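Local coordinates for protein dipicolinate synthase subunit B (PDB 3LQK) that probably helps make dipicolinic acid, the compound stored in bacterial spores, as the flavoprotein-family subunit B of dipicolinate synthase, at residues K8-L14 against A36-V42. Sequence-based numbering, arbitrary orientation. Where two conformers were deposited one is given.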
ATOM      1  N   LYS A   8       8.922  22.507  28.471  1.00 22.43           N
ATOM      2  CA  LYS A   8       8.781  21.596  27.338  1.00 21.40           C
ATOM      3  C   LYS A   8       9.495  22.172  26.131  1.00 19.69           C
ATOM      4  O   LYS A   8       9.408  23.379  25.860  1.00 19.73           O
ATOM      5  CB  LYS A   8       7.327  21.360  26.974  1.00 21.69           C
ATOM      6  CG  LYS A   8       6.409  20.901  28.146  1.00 24.66           C
ATOM      7  CD  LYS A   8       6.505  19.396  28.372  1.00 27.31           C
ATOM      8  CE  LYS A   8       5.752  18.987  29.630  1.00 29.98           C
ATOM      9  NZ  LYS A   8       6.239  17.618  29.966  1.00 36.43           N
ATOM     10  N   HIS A   9      10.174  21.266  25.437  1.00 17.64           N
ATOM     11  CA  HIS A   9      10.931  21.609  24.250  0.50 16.80           C
ATOM     12  C   HIS A   9      10.137  21.118  23.045  1.00 15.77           C
ATOM     13  O   HIS A   9       9.994  19.953  22.820  1.00 14.91           O
ATOM     14  CB  HIS A   9      12.367  21.042  24.325  0.50 16.70           C
ATOM     15  CG  HIS A   9      13.292  21.612  23.292  0.50 16.60           C
ATOM     16  ND1 HIS A   9      14.582  21.162  23.121  0.50 18.87           N
ATOM     17  CD2 HIS A   9      13.085  22.558  22.338  0.50 16.08           C
ATOM     18  CE1 HIS A   9      15.138  21.822  22.120  0.50 19.88           C
ATOM     19  NE2 HIS A   9      14.243  22.665  21.621  0.50 18.88           N
ATOM     20  N   VAL A  10       9.559  22.062  22.316  1.00 14.67           N
ATOM     21  CA  VAL A  10       8.700  21.772  21.179  1.00 14.35           C
ATOM     22  C   VAL A  10       9.394  22.274  19.922  1.00 15.18           C
ATOM     23  O   VAL A  10       9.905  23.398  19.877  1.00 16.34           O
ATOM     24  CB  VAL A  10       7.393  22.518  21.315  1.00 15.17           C
ATOM     25  CG1 VAL A  10       6.489  22.305  20.078  1.00 13.35           C
ATOM     26  CG2 VAL A  10       6.696  22.150  22.640  1.00 12.95           C
ATOM     27  N   GLY A  11       9.506  21.422  18.923  1.00 14.30           N
ATOM     28  CA  GLY A  11      10.031  21.793  17.658  1.00 12.31           C
ATOM     29  C   GLY A  11       8.862  22.243  16.808  1.00 12.80           C
ATOM     30  O   GLY A  11       7.763  21.687  16.911  1.00 13.87           O
ATOM     31  N   PHE A  12       9.086  23.228  15.950  1.00 11.83           N
ATOM     32  CA  PHE A  12       8.011  23.812  15.097  1.00 12.67           C
ATOM     33  C   PHE A  12       8.567  23.964  13.689  1.00 13.24           C
ATOM     34  O   PHE A  12       9.286  24.903  13.359  1.00 13.09           O
ATOM     35  CB  PHE A  12       7.560  25.153  15.674  1.00 12.50           C
ATOM     36  CG  PHE A  12       6.175  25.567  15.284  1.00 14.28           C
ATOM     37  CD1 PHE A  12       5.251  25.870  16.257  1.00 13.03           C
ATOM     38  CD2 PHE A  12       5.812  25.714  13.939  1.00 14.15           C
ATOM     39  CE1 PHE A  12       3.966  26.278  15.916  1.00 12.92           C
ATOM     40  CE2 PHE A  12       4.518  26.087  13.575  1.00 14.95           C
ATOM     41  CZ  PHE A  12       3.601  26.385  14.562  1.00 14.93           C
ATOM     42  N   GLY A  13       8.270  22.982  12.874  1.00 13.88           N
ATOM     43  CA  GLY A  13       8.640  22.992  11.473  1.00 14.32           C
ATOM     44  C   GLY A  13       7.588  23.514  10.536  1.00 13.86           C
ATOM     45  O   GLY A  13       6.392  23.228  10.653  1.00 14.89           O
ATOM     46  N   LEU A  14       8.067  24.291   9.583  1.00 14.29           N
ATOM     47  CA  LEU A  14       7.264  24.977   8.583  1.00 13.71           C
ATOM     48  C   LEU A  14       7.602  24.412   7.241  1.00 13.59           C
ATOM     49  O   LEU A  14       8.799  24.304   6.845  1.00 10.73           O
ATOM     50  CB  LEU A  14       7.600  26.451   8.635  1.00 13.85           C
ATOM     51  CG  LEU A  14       7.522  27.055  10.056  1.00 16.32           C
ATOM     52  CD1 LEU A  14       8.342  28.358  10.194  1.00 21.06           C
ATOM     53  CD2 LEU A  14       6.077  27.347  10.365  1.00 18.70           C
ATOM     54  N   ALA A  36       6.605  27.105  26.484  1.00 16.25           N
ATOM     55  CA  ALA A  36       7.385  26.116  25.765  1.00 15.96           C
ATOM     56  C   ALA A  36       8.663  26.797  25.298  1.00 16.39           C
ATOM     57  O   ALA A  36       8.667  27.996  24.999  1.00 15.19           O
ATOM     58  CB  ALA A  36       6.605  25.576  24.556  1.00 15.89           C
ATOM     59  N   LYS A  37       9.729  26.025  25.239  1.00 16.84           N
ATOM     60  CA  LYS A  37      10.905  26.371  24.478  1.00 17.79           C
ATOM     61  C   LYS A  37      10.728  25.848  23.035  1.00 16.40           C
ATOM     62  O   LYS A  37      10.639  24.646  22.817  1.00 15.80           O
ATOM     63  CB  LYS A  37      12.122  25.707  25.108  1.00 19.04           C
ATOM     64  CG  LYS A  37      13.418  26.099  24.390  1.00 23.97           C
ATOM     65  CD  LYS A  37      14.700  25.274  24.833  1.00 29.60           C
ATOM     66  CE  LYS A  37      15.435  25.835  26.050  1.00 32.34           C
ATOM     67  NZ  LYS A  37      16.714  25.039  26.232  1.00 32.21           N
ATOM     68  N   VAL A  38      10.627  26.775  22.083  1.00 15.44           N
ATOM     69  CA  VAL A  38      10.271  26.442  20.726  1.00 15.00           C
ATOM     70  C   VAL A  38      11.466  26.596  19.812  1.00 15.04           C
ATOM     71  O   VAL A  38      12.024  27.707  19.655  1.00 13.37           O
ATOM     72  CB  VAL A  38       9.120  27.276  20.212  1.00 15.15           C
ATOM     73  CG1 VAL A  38       8.679  26.774  18.843  1.00 15.77           C
ATOM     74  CG2 VAL A  38       7.917  27.243  21.273  1.00 15.02           C
ATOM     75  N   THR A  39      11.819  25.474  19.179  1.00 14.30           N
ATOM     76  CA  THR A  39      12.830  25.464  18.149  1.00 13.59           C
ATOM     77  C   THR A  39      12.228  25.416  16.760  1.00 13.84           C
ATOM     78  O   THR A  39      11.565  24.423  16.421  1.00 14.18           O
ATOM     79  CB  THR A  39      13.740  24.278  18.327  1.00 13.49           C
ATOM     80  OG1 THR A  39      14.389  24.408  19.591  1.00 16.29           O
ATOM     81  CG2 THR A  39      14.820  24.203  17.177  1.00 10.52           C
ATOM     82  N   PRO A  40      12.463  26.450  15.936  1.00 13.71           N
ATOM     83  CA  PRO A  40      11.957  26.416  14.561  1.00 14.01           C
ATOM     84  C   PRO A  40      12.821  25.546  13.637  1.00 13.88           C
ATOM     85  O   PRO A  40      14.077  25.549  13.736  1.00 14.60           O
ATOM     86  CB  PRO A  40      11.987  27.890  14.119  1.00 14.25           C
ATOM     87  CG  PRO A  40      12.438  28.663  15.353  1.00 14.66           C
ATOM     88  CD  PRO A  40      13.185  27.705  16.194  1.00 14.10           C
ATOM     89  N   PHE A  41      12.143  24.790  12.793  1.00 12.62           N
ATOM     90  CA  PHE A  41      12.762  23.991  11.733  1.00 12.63           C
ATOM     91  C   PHE A  41      12.217  24.432  10.368  1.00 11.78           C
ATOM     92  O   PHE A  41      11.015  24.656  10.229  1.00 12.73           O
ATOM     93  CB  PHE A  41      12.409  22.521  11.890  1.00 11.98           C
ATOM     94  CG  PHE A  41      13.088  21.821  13.031  1.00 11.55           C
ATOM     95  CD1 PHE A  41      13.978  20.811  12.793  1.00 12.28           C
ATOM     96  CD2 PHE A  41      12.728  22.089  14.333  1.00 11.44           C
ATOM     97  CE1 PHE A  41      14.572  20.117  13.840  1.00 13.29           C
ATOM     98  CE2 PHE A  41      13.355  21.446  15.392  1.00 14.11           C
ATOM     99  CZ  PHE A  41      14.281  20.457  15.138  1.00 12.45           C
ATOM    100  N   VAL A  42      13.072  24.562   9.365  1.00 13.28           N
ATOM    101  CA  VAL A  42      12.654  25.016   8.037  1.00 13.61           C
ATOM    102  C   VAL A  42      13.288  24.146   6.960  1.00 15.18           C
ATOM    103  O   VAL A  42      14.137  23.325   7.253  1.00 14.31           O
ATOM    104  CB  VAL A  42      12.974  26.500   7.781  1.00 15.78           C
ATOM    105  CG1 VAL A  42      12.103  27.444   8.673  1.00 10.96           C
ATOM    106  CG2 VAL A  42      14.472  26.779   7.893  1.00 13.94           C
TER
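Strands 9-13 and 37-41 are the two parallel strands of a beta-alpha-beta crossover in the Rossmann-like sheet of a flavoprotein domain. Helix 25-33 links them. The strand axes approach to 4.4 Å and cross at -27°. Shape matters most on the face of His-9, Lys-37, Thr-39 and Phe-41. Gly-11 and Gly-13 leave a hollow on this face. The Phe-41 ring fills the part at Gly-11, and Phe-41 CB sits beside Gly-13. Phe-41 CE2 sits 4.0 Å from Gly-11 CA. A CB placed ideally on Gly-11 would come within 3.1 Å of Phe-41 CE2, so the ring in this position takes up the space a side chain there would use. Phe-81 meets the Phe-41 ring edge-to-face. Further along this face, Lys-37 lays its CD over the His-9 ring, 4.1 Å from the centroid, as a CH-pi contact. The other face is apolar. Phe-12 CB meets Val-38 CG1 at 3.7 Å, and Val-10 CG2 meets Ala-36 CB at 3.9 Å. Leu-31 of the linking helix packs on Val-10 and Phe-12, and its Val-32 packs on Val-38. Six backbone hydrogen bonds run from Lys-37 N to Lys-8 O (2.7 Å) through to Leu-14 N to Phe-41 O (3.0 Å). Pro-40 leaves the ladder unbroken, because Thr-39 O and Phe-41 N serve Phe-12. A side-chain hydrogen bond adds to it: His-9 NE2 lies 2.7 Å from Thr-39 OG1, at the ring edge.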